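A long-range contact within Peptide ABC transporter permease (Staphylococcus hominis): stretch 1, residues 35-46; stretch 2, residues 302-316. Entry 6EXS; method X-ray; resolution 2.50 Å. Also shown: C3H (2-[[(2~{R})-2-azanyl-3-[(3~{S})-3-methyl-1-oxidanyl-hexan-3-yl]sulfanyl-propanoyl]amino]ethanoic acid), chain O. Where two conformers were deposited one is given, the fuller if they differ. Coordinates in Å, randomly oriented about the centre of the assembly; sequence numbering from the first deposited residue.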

ATOM      1  N   MET A  35      -5.586  -5.381  11.289  1.00 35.94           N
ATOM      2  CA  MET A  35      -6.853  -5.818  10.689  1.00 35.09           C
ATOM      3  C   MET A  35      -6.531  -6.655   9.427  1.00 38.81           C
ATOM      4  O   MET A  35      -7.123  -7.721   9.243  1.00 38.75           O
ATOM      5  N   ARG A  36      -5.581  -6.150   8.579  1.00 35.12           N
ATOM      6  CA  ARG A  36      -5.104  -6.778   7.338  0.51 34.58           C
ATOM      7  C   ARG A  36      -4.511  -8.177   7.579  1.00 38.63           C
ATOM      8  O   ARG A  36      -4.813  -9.114   6.838  1.00 39.58           O
ATOM      9  N   ALA A  37      -3.658  -8.308   8.617  1.00 33.42           N
ATOM     10  CA  ALA A  37      -2.997  -9.564   8.994  1.00 33.30           C
ATOM     11  C   ALA A  37      -4.008 -10.656   9.370  1.00 38.60           C
ATOM     12  O   ALA A  37      -3.767 -11.823   9.096  1.00 37.57           O
ATOM     13  N   MET A  38      -5.140 -10.254   9.986  1.00 37.15           N
ATOM     14  CA  MET A  38      -6.239 -11.105  10.436  1.00 37.72           C
ATOM     15  C   MET A  38      -7.255 -11.377   9.346  1.00 39.64           C
ATOM     16  O   MET A  38      -7.823 -12.464   9.323  1.00 39.54           O
ATOM     17  N   LEU A  39      -7.541 -10.373   8.488  1.00 35.14           N
ATOM     18  CA  LEU A  39      -8.584 -10.442   7.453  1.00 34.38           C
ATOM     19  C   LEU A  39      -8.513 -11.680   6.559  1.00 39.33           C
ATOM     20  O   LEU A  39      -9.557 -12.296   6.346  1.00 40.78           O
ATOM     21  N   ILE A  40      -7.319 -12.064   6.067  1.00 34.87           N
ATOM     22  CA  ILE A  40      -7.178 -13.225   5.177  1.00 34.79           C
ATOM     23  C   ILE A  40      -7.646 -14.520   5.863  1.00 39.56           C
ATOM     24  O   ILE A  40      -8.435 -15.250   5.271  1.00 40.89           O
ATOM     25  N   PHE A  41      -7.230 -14.762   7.119  1.00 35.00           N
ATOM     26  CA  PHE A  41      -7.615 -15.951   7.882  1.00 34.31           C
ATOM     27  C   PHE A  41      -9.074 -15.917   8.289  1.00 39.65           C
ATOM     28  O   PHE A  41      -9.762 -16.922   8.126  1.00 40.61           O
ATOM     29  N   TYR A  42      -9.565 -14.747   8.742  1.00 34.50           N
ATOM     30  CA  TYR A  42     -10.964 -14.545   9.108  1.00 34.71           C
ATOM     31  C   TYR A  42     -11.901 -14.892   7.932  1.00 40.79           C
ATOM     32  O   TYR A  42     -12.933 -15.507   8.152  1.00 41.19           O
ATOM     33  N   MET A  43     -11.522 -14.529   6.689  1.00 37.14           N
ATOM     34  CA  MET A  43     -12.310 -14.823   5.490  1.00 36.47           C
ATOM     35  C   MET A  43     -12.371 -16.317   5.102  1.00 41.72           C
ATOM     36  O   MET A  43     -13.480 -16.837   4.935  1.00 41.96           O
ATOM     37  N   TYR A  44     -11.207 -17.000   4.921  1.00 38.26           N
ATOM     38  CA  TYR A  44     -11.240 -18.387   4.451  1.00 39.16           C
ATOM     39  C   TYR A  44     -11.333 -19.438   5.567  1.00 43.34           C
ATOM     40  O   TYR A  44     -11.662 -20.593   5.256  1.00 43.64           O
ATOM     41  N   PHE A  45     -11.114 -19.062   6.851  1.00 39.31           N
ATOM     42  CA  PHE A  45     -11.282 -20.039   7.936  1.00 39.32           C
ATOM     43  C   PHE A  45     -12.769 -20.433   8.001  1.00 47.17           C
ATOM     44  O   PHE A  45     -13.636 -19.593   7.728  1.00 47.85           O
ATOM     45  N   ALA A  46     -13.053 -21.723   8.303  1.00 44.21           N
ATOM     46  CA  ALA A  46     -14.407 -22.261   8.400  1.00 44.77           C
ATOM     47  C   ALA A  46     -15.263 -21.535   9.443  1.00 48.16           C
ATOM     48  O   ALA A  46     -14.716 -20.917  10.359  1.00 47.52           O
ATOM     49  N   GLN A 302       5.717  -8.678  -4.295  1.00 36.90           N
ATOM     50  CA  GLN A 302       5.731  -8.180  -2.913  1.00 35.80           C
ATOM     51  C   GLN A 302       4.340  -8.193  -2.228  1.00 40.01           C
ATOM     52  O   GLN A 302       4.223  -8.700  -1.120  1.00 39.76           O
ATOM     53  N   GLU A 303       3.299  -7.641  -2.869  1.00 36.22           N
ATOM     54  CA  GLU A 303       1.962  -7.602  -2.265  1.00 35.53           C
ATOM     55  C   GLU A 303       1.284  -8.985  -2.162  1.00 39.99           C
ATOM     56  O   GLU A 303       0.227  -9.105  -1.528  1.00 40.06           O
ATOM     57  N   GLN A 304       1.920 -10.030  -2.725  1.00 35.81           N
ATOM     58  CA  GLN A 304       1.394 -11.389  -2.641  1.00 35.49           C
ATOM     59  C   GLN A 304       1.816 -12.095  -1.362  1.00 39.18           C
ATOM     60  O   GLN A 304       1.310 -13.175  -1.076  1.00 40.68           O
ATOM     61  N   GLY A 305       2.692 -11.473  -0.579  1.00 33.33           N
ATOM     62  CA  GLY A 305       3.094 -12.021   0.707  1.00 32.77           C
ATOM     63  C   GLY A 305       2.005 -11.897   1.757  1.00 37.03           C
ATOM     64  O   GLY A 305       2.117 -12.487   2.838  1.00 36.53           O
ATOM     65  N   SER A 306       0.949 -11.094   1.464  1.00 33.54           N
ATOM     66  CA  SER A 306      -0.186 -10.863   2.365  1.00 33.03           C
ATOM     67  C   SER A 306      -1.346 -11.825   2.136  1.00 38.29           C
ATOM     68  O   SER A 306      -2.213 -11.914   2.997  1.00 38.81           O
ATOM     69  N   ASN A 307      -1.380 -12.532   0.988  1.00 35.93           N
ATOM     70  CA  ASN A 307      -2.485 -13.444   0.654  1.00 36.87           C
ATOM     71  C   ASN A 307      -2.077 -14.780  -0.001  1.00 41.97           C
ATOM     72  O   ASN A 307      -2.888 -15.696  -0.023  1.00 41.76           O
ATOM     73  N   VAL A 308      -0.853 -14.877  -0.561  1.00 39.58           N
ATOM     74  CA  VAL A 308      -0.390 -16.074  -1.276  1.00 40.44           C
ATOM     75  C   VAL A 308       0.733 -16.822  -0.514  1.00 43.73           C
ATOM     76  O   VAL A 308       0.578 -18.018  -0.232  1.00 44.57           O
ATOM     77  N   LEU A 309       1.850 -16.135  -0.216  1.00 38.37           N
ATOM     78  CA  LEU A 309       3.014 -16.737   0.444  1.00 38.76           C
ATOM     79  C   LEU A 309       2.743 -17.218   1.883  1.00 43.31           C
ATOM     80  O   LEU A 309       3.268 -18.267   2.274  1.00 43.81           O
ATOM     81  N   ASN A 310       1.899 -16.478   2.640  1.00 38.35           N
ATOM     82  CA  ASN A 310       1.502 -16.800   4.018  1.00 37.86           C
ATOM     83  C   ASN A 310       0.598 -18.063   4.142  1.00 42.46           C
ATOM     84  O   ASN A 310       0.804 -18.860   5.064  1.00 41.43           O
ATOM     85  N   ILE A 311      -0.406 -18.228   3.230  1.00 40.09           N
ATOM     86  CA  ILE A 311      -1.300 -19.396   3.187  1.00 40.81           C
ATOM     87  C   ILE A 311      -0.470 -20.626   2.783  1.00 47.13           C
ATOM     88  O   ILE A 311      -0.678 -21.709   3.330  1.00 46.91           O
ATOM     89  N   TYR A 312       0.485 -20.442   1.840  1.00 45.16           N
ATOM     90  CA  TYR A 312       1.405 -21.496   1.390  1.00 45.39           C
ATOM     91  C   TYR A 312       2.288 -21.950   2.551  1.00 49.55           C
ATOM     92  O   TYR A 312       2.482 -23.144   2.723  1.00 51.92           O
ATOM     93  N   GLY A 313       2.771 -21.002   3.352  1.00 43.49           N
ATOM     94  CA  GLY A 313       3.570 -21.293   4.533  1.00 43.03           C
ATOM     95  C   GLY A 313       2.763 -22.059   5.565  1.00 47.41           C
ATOM     96  O   GLY A 313       3.222 -23.088   6.069  1.00 48.80           O
ATOM     97  N   LEU A 314       1.531 -21.584   5.857  1.00 41.60           N
ATOM     98  CA  LEU A 314       0.604 -22.207   6.811  1.00 40.65           C
ATOM     99  C   LEU A 314       0.219 -23.638   6.410  1.00 45.80           C
ATOM    100  O   LEU A 314       0.154 -24.533   7.266  1.00 47.25           O
ATOM    101  N   GLU A 315      -0.003 -23.856   5.109  1.00 41.58           N
ATOM    102  CA  GLU A 315      -0.441 -25.144   4.574  1.00 42.03           C
ATOM    103  C   GLU A 315       0.671 -26.120   4.183  1.00 47.59           C
ATOM    104  O   GLU A 315       0.439 -27.324   4.217  1.00 48.26           O
ATOM    105  N   ARG A 316       1.848 -25.625   3.772  1.00 44.96           N
ATOM    106  CA  ARG A 316       2.915 -26.517   3.308  1.00 46.23           C
ATOM    107  C   ARG A 316       4.151 -26.580   4.222  1.00 49.03           C
ATOM    108  O   ARG A 316       4.892 -27.561   4.168  1.00 50.38           O
TER

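No direct hydrogen bond joins the two stretches; their polar link is instead made by two waters and one long salt bridge. Water 1 donates to both backbones, to Arg36 O at 3.1 Å and to Ser306 O at 3.0 Å, so two carbonyls that could not bond to each other are joined through it. Water 2 lies beside it, donating to Ala37 O at 2.6 Å, the next carbonyl along stretch 1, and accepting a weak hydrogen bond from Asn310 ND2 at 3.3 Å. Asn310, with chi1 in p and CA-to-CB directed toward the first stretch, also makes a weak bond from ND2 back to Ser306 O, 3.0 Å away, so that its amide serves both its own chain segment and the water.

The salt bridge sits at the ligand end. Arg36 starts sideways, but its chi1, chi2 and chi3 all lie between wells and its end comes nearer, bringing NH2 to 3.9 Å from Glu303 OE1. At that separation the attraction is mainly electrostatic. Ser306 CB covers one face of the guanidinium, 3.9 Å from Arg36 NH1, while its own hydroxyl, with chi1 in p, turns back to its segment and donates from OG to Glu303 O at 2.8 Å. The bound C3H approaches the guanidinium edge, with its C7 3.4 Å from Arg36 NH2. It also packs against Gly305, where an ideal CB would clash with C3H C2.

Beyond the waters the contact is mainly apolar. Ile40 (chi1 t, chi2 p) points toward the second stretch where the backbones come close, its CA 6.5 Å from the CA of Asn307. Ile40 CG2 rests 3.7 Å from Asn310 ND2, and Ile40 CG1 meets Ile311 CD1 at 3.8 Å. Ile311 leaves its helix sideways, but the m, t rotamer extends CD1 into the gap, where it also lies 3.9 Å from Tyr44 CE1.

Leu314, in the t, p rotamer and pointing toward the first stretch, gathers three aromatic residues around CD2: Phe41 CE1 at 3.8 Å, Tyr44 OH at 3.2 Å and, more loosely, Phe45 CE1 at 4.3 Å. Phe41 and Phe45 (both chi1 m) start sideways, but their ends come nearer, and Phe45 presents its ring edge to this methyl. Tyr44 (chi1 p) points toward the second stretch and reaches across with its hydroxyl end, which finds carbon on this side, including Ile311 CG2 at 3.8 Å from OH. The helix axes approach no closer than 11.5 Å and cross at -58°, a separation bridged by these long side chains. Altogether 433 Å² is buried between the stretches.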

ATOM      1  CB  MET A  35      -7.698  -4.564  10.350  1.00 36.80           C
ATOM      2  CG  MET A  35      -8.963  -4.812   9.552  1.00 38.94           C
ATOM      3  SD  MET A  35      -8.694  -5.036   7.780  1.00 41.50           S
ATOM      4  CE  MET A  35      -7.907  -3.379   7.300  1.00 37.49           C
ATOM      5  CB  ARG A  36      -4.053  -5.878   6.666  0.51 32.38           C
ATOM      6  CG  ARG A  36      -4.462  -5.333   5.310  0.51 38.54           C
ATOM      7  CD  ARG A  36      -3.858  -6.164   4.196  0.51 46.30           C
ATOM      8  NE  ARG A  36      -2.715  -5.514   3.547  0.51 47.55           N
ATOM      9  CZ  ARG A  36      -1.437  -5.733   3.845  0.51 52.88           C
ATOM     10  NH1 ARG A  36      -1.107  -6.572   4.819  0.51 44.52           N
ATOM     11  NH2 ARG A  36      -0.482  -5.114   3.171  0.51 29.12           N
ATOM     12  CB  ALA A  37      -2.048  -9.324  10.159  1.00 33.67           C
ATOM     13  CB  MET A  38      -6.982 -10.438  11.604  1.00 41.13           C
ATOM     14  CG  MET A  38      -6.171 -10.301  12.871  1.00 46.37           C
ATOM     15  SD  MET A  38      -7.231  -9.764  14.240  1.00 52.67           S
ATOM     16  CE  MET A  38      -7.782 -11.301  14.827  1.00 50.08           C
ATOM     17  CB  LEU A  39      -8.653  -9.163   6.598  1.00 33.25           C
ATOM     18  CG  LEU A  39     -10.016  -8.879   5.939  1.00 37.72           C
ATOM     19  CD1 LEU A  39     -11.064  -8.451   6.964  1.00 37.54           C
ATOM     20  CD2 LEU A  39      -9.887  -7.804   4.867  1.00 40.67           C
ATOM     21  CB  ILE A  40      -5.756 -13.345   4.524  1.00 37.63           C
ATOM     22  CG1 ILE A  40      -5.677 -14.526   3.501  1.00 38.73           C
ATOM     23  CG2 ILE A  40      -4.600 -13.399   5.557  1.00 36.81           C
ATOM     24  CD1 ILE A  40      -6.506 -14.398   2.224  1.00 38.84           C
ATOM     25  CB  PHE A  41      -6.685 -16.170   9.075  1.00 34.69           C
ATOM     26  CG  PHE A  41      -5.245 -16.152   8.638  1.00 34.65           C
ATOM     27  CD1 PHE A  41      -4.741 -17.149   7.811  1.00 36.91           C
ATOM     28  CD2 PHE A  41      -4.413 -15.089   8.980  1.00 34.95           C
ATOM     29  CE1 PHE A  41      -3.428 -17.096   7.355  1.00 37.79           C
ATOM     30  CE2 PHE A  41      -3.095 -15.052   8.542  1.00 36.68           C
ATOM     31  CZ  PHE A  41      -2.615 -16.041   7.714  1.00 35.34           C
ATOM     32  CB  TYR A  42     -11.182 -13.093   9.549  1.00 34.94           C
ATOM     33  CG  TYR A  42     -12.621 -12.738   9.845  1.00 36.17           C
ATOM     34  CD1 TYR A  42     -13.347 -13.432  10.813  1.00 37.69           C
ATOM     35  CD2 TYR A  42     -13.244 -11.673   9.200  1.00 37.06           C
ATOM     36  CE1 TYR A  42     -14.658 -13.080  11.125  1.00 38.46           C
ATOM     37  CE2 TYR A  42     -14.556 -11.308   9.507  1.00 38.66           C
ATOM     38  CZ  TYR A  42     -15.261 -12.018  10.470  1.00 46.60           C
ATOM     39  OH  TYR A  42     -16.555 -11.671  10.782  1.00 48.32           O
ATOM     40  CB  MET A  43     -11.831 -13.981   4.303  1.00 37.72           C
ATOM     41  CG  MET A  43     -12.175 -12.520   4.443  1.00 40.52           C
ATOM     42  SD  MET A  43     -11.881 -11.599   2.931  1.00 44.38           S
ATOM     43  CE  MET A  43     -10.119 -11.420   2.982  1.00 39.57           C
ATOM     44  CB  TYR A  44     -10.099 -18.709   3.464  1.00 40.82           C
ATOM     45  CG  TYR A  44      -8.777 -19.124   4.071  1.00 42.60           C
ATOM     46  CD1 TYR A  44      -7.847 -18.176   4.473  1.00 43.55           C
ATOM     47  CD2 TYR A  44      -8.409 -20.467   4.142  1.00 43.98           C
ATOM     48  CE1 TYR A  44      -6.616 -18.548   5.005  1.00 44.83           C
ATOM     49  CE2 TYR A  44      -7.168 -20.852   4.647  1.00 44.19           C
ATOM     50  CZ  TYR A  44      -6.278 -19.886   5.087  1.00 49.51           C
ATOM     51  OH  TYR A  44      -5.055 -20.232   5.605  1.00 48.91           O
ATOM     52  CB  PHE A  45     -10.789 -19.517   9.304  1.00 39.27           C
ATOM     53  CG  PHE A  45      -9.298 -19.573   9.610  1.00 38.81           C
ATOM     54  CD1 PHE A  45      -8.366 -19.818   8.601  1.00 40.39           C
ATOM     55  CD2 PHE A  45      -8.826 -19.345  10.903  1.00 38.66           C
ATOM     56  CE1 PHE A  45      -6.992 -19.852   8.887  1.00 39.56           C
ATOM     57  CE2 PHE A  45      -7.454 -19.392  11.188  1.00 39.51           C
ATOM     58  CZ  PHE A  45      -6.549 -19.650  10.180  1.00 37.05           C
ATOM     59  CB  ALA A  46     -14.348 -23.749   8.714  1.00 46.73           C
ATOM     60  CB  GLN A 302       6.374  -6.785  -2.836  1.00 36.23           C
ATOM     61  CG  GLN A 302       6.842  -6.380  -1.442  1.00 30.71           C
ATOM     62  CD  GLN A 302       5.735  -5.892  -0.536  1.00 43.64           C
ATOM     63  OE1 GLN A 302       4.719  -5.355  -0.961  1.00 37.71           O
ATOM     64  NE2 GLN A 302       5.924  -6.043   0.750  1.00 39.22           N
ATOM     65  CB  GLU A 303       1.058  -6.592  -2.972  1.00 36.85           C
ATOM     66  CG  GLU A 303       1.463  -5.138  -2.777  1.00 43.19           C
ATOM     67  CD  GLU A 303       1.109  -4.496  -1.450  1.00 59.64           C
ATOM     68  OE1 GLU A 303       0.645  -5.212  -0.532  1.00 55.88           O
ATOM     69  OE2 GLU A 303       1.300  -3.265  -1.331  1.00 56.56           O
ATOM     70  CB  GLN A 304       1.736 -12.213  -3.882  1.00 37.22           C
ATOM     71  CG  GLN A 304       0.701 -12.108  -4.988  1.00 40.20           C
ATOM     72  CD  GLN A 304       1.192 -12.773  -6.250  1.00 53.86           C
ATOM     73  OE1 GLN A 304       1.628 -13.933  -6.243  1.00 45.69           O
ATOM     74  NE2 GLN A 304       1.136 -12.052  -7.364  1.00 46.57           N
ATOM     75  CB  SER A 306      -0.681  -9.424   2.251  1.00 35.32           C
ATOM     76  OG  SER A 306      -1.060  -9.105   0.921  1.00 42.71           O
ATOM     77  CB  ASN A 307      -3.517 -12.716  -0.237  1.00 36.54           C
ATOM     78  CG  ASN A 307      -3.004 -12.235  -1.578  1.00 50.62           C
ATOM     79  OD1 ASN A 307      -1.812 -12.005  -1.788  1.00 49.91           O
ATOM     80  ND2 ASN A 307      -3.907 -12.030  -2.505  1.00 39.76           N
ATOM     81  CB  VAL A 308       0.001 -15.739  -2.753  1.00 44.34           C
ATOM     82  CG1 VAL A 308       0.621 -16.939  -3.470  1.00 44.97           C
ATOM     83  CG2 VAL A 308      -1.197 -15.200  -3.538  1.00 44.18           C
ATOM     84  CB  LEU A 309       4.223 -15.785   0.390  1.00 38.11           C
ATOM     85  CG  LEU A 309       5.625 -16.402   0.562  1.00 41.96           C
ATOM     86  CD1 LEU A 309       5.877 -17.550  -0.435  1.00 42.47           C
ATOM     87  CD2 LEU A 309       6.707 -15.324   0.446  1.00 40.79           C
ATOM     88  CB  ASN A 310       0.858 -15.581   4.702  1.00 36.32           C
ATOM     89  CG  ASN A 310      -0.275 -14.913   3.959  1.00 44.74           C
ATOM     90  OD1 ASN A 310      -0.460 -15.083   2.753  1.00 35.61           O
ATOM     91  ND2 ASN A 310      -1.042 -14.099   4.672  1.00 33.74           N
ATOM     92  CB  ILE A 311      -2.530 -19.197   2.262  1.00 44.29           C
ATOM     93  CG1 ILE A 311      -3.393 -17.991   2.690  1.00 43.87           C
ATOM     94  CG2 ILE A 311      -3.379 -20.480   2.190  1.00 46.23           C
ATOM     95  CD1 ILE A 311      -4.609 -17.710   1.743  1.00 47.87           C
ATOM     96  CB  TYR A 312       2.267 -21.019   0.208  1.00 45.73           C
ATOM     97  CG  TYR A 312       3.143 -22.100  -0.393  1.00 47.19           C
ATOM     98  CD1 TYR A 312       2.591 -23.145  -1.132  1.00 49.71           C
ATOM     99  CD2 TYR A 312       4.527 -22.064  -0.249  1.00 47.69           C
ATOM    100  CE1 TYR A 312       3.395 -24.118  -1.724  1.00 51.15           C
ATOM    101  CE2 TYR A 312       5.340 -23.044  -0.818  1.00 49.56           C
ATOM    102  CZ  TYR A 312       4.771 -24.067  -1.558  1.00 58.35           C
ATOM    103  OH  TYR A 312       5.569 -25.027  -2.128  1.00 60.15           O
ATOM    104  CB  LEU A 314      -0.657 -21.312   6.975  1.00 39.45           C
ATOM    105  CG  LEU A 314      -1.772 -21.762   7.936  1.00 42.89           C
ATOM    106  CD1 LEU A 314      -1.267 -21.926   9.368  1.00 43.26           C
ATOM    107  CD2 LEU A 314      -2.891 -20.778   7.945  1.00 42.44           C
ATOM    108  CB  GLU A 315      -1.378 -24.932   3.378  1.00 42.96           C
ATOM    109  CG  GLU A 315      -2.711 -24.325   3.754  1.00 47.34           C
ATOM    110  CD  GLU A 315      -3.618 -24.014   2.583  1.00 72.88           C
ATOM    111  OE1 GLU A 315      -3.186 -24.187   1.419  1.00 71.98           O
ATOM    112  OE2 GLU A 315      -4.758 -23.562   2.833  1.00 71.50           O
ATOM    113  CB  ARG A 316       3.313 -26.177   1.858  1.00 47.51           C
ATOM    114  CG  ARG A 316       2.129 -26.266   0.886  1.00 60.66           C
ATOM    115  CD  ARG A 316       1.893 -27.658   0.300  1.00 73.76           C
ATOM    116  NE  ARG A 316       2.448 -27.786  -1.052  1.00 90.08           N
ATOM    117  CZ  ARG A 316       1.851 -27.353  -2.165  1.00109.12           C
ATOM    118  NH1 ARG A 316       0.668 -26.750  -2.102  1.00 95.52           N
ATOM    119  NH2 ARG A 316       2.438 -27.509  -3.343  1.00 97.48           N
TER
HETATM  120  O2  C3H O 514       3.668  -0.405   4.875  0.75 69.54           O
HETATM  121  C11 C3H O 514       4.762  -0.828   4.990  0.75 68.31           C
HETATM  122  O3  C3H O 514       5.805  -0.247   4.509  0.75 68.52           O
HETATM  123  C10 C3H O 514       5.117  -2.126   5.654  0.75 66.90           C
HETATM  124  N1  C3H O 514       4.065  -3.111   5.580  0.75 65.30           N
HETATM  125  C9  C3H O 514       3.940  -3.913   4.536  0.75 65.79           C
HETATM  126  O1  C3H O 514       3.945  -3.512   3.382  0.75 68.68           O
HETATM  127  C8  C3H O 514       3.804  -5.379   4.782  0.75 63.57           C
HETATM  128  N   C3H O 514       3.459  -5.600   6.180  0.75 63.93           N
HETATM  129  C7  C3H O 514       2.691  -5.976   3.919  0.75 63.34           C
HETATM  130  S   C3H O 514       3.184  -6.894   2.436  0.75 63.64           S
HETATM  131  C3  C3H O 514       4.090  -8.472   2.876  0.75 55.14           C
HETATM  132  C4  C3H O 514       3.080  -9.361   3.554  0.75 52.12           C
HETATM  133  C5  C3H O 514       5.306  -8.079   3.725  0.75 51.07           C
HETATM  134  C6  C3H O 514       6.080  -9.198   4.385  0.75 46.34           C
HETATM  135  O   C3H O 514       6.068  -9.102   5.771  0.75 41.31           O
HETATM  136  C2  C3H O 514       4.616  -9.167   1.623  0.75 54.02           C
HETATM  137  C1  C3H O 514       6.127  -9.304   1.537  0.75 51.79           C
HETATM  138  C   C3H O 514       6.545 -10.012   0.277  0.75 50.23           C
HETATM  139  O   HOH W   1      -2.234 -10.274   5.479  1.00 38.43           O
HETATM  140  O   HOH W   2      -1.861 -12.342   7.338  1.00 35.99           O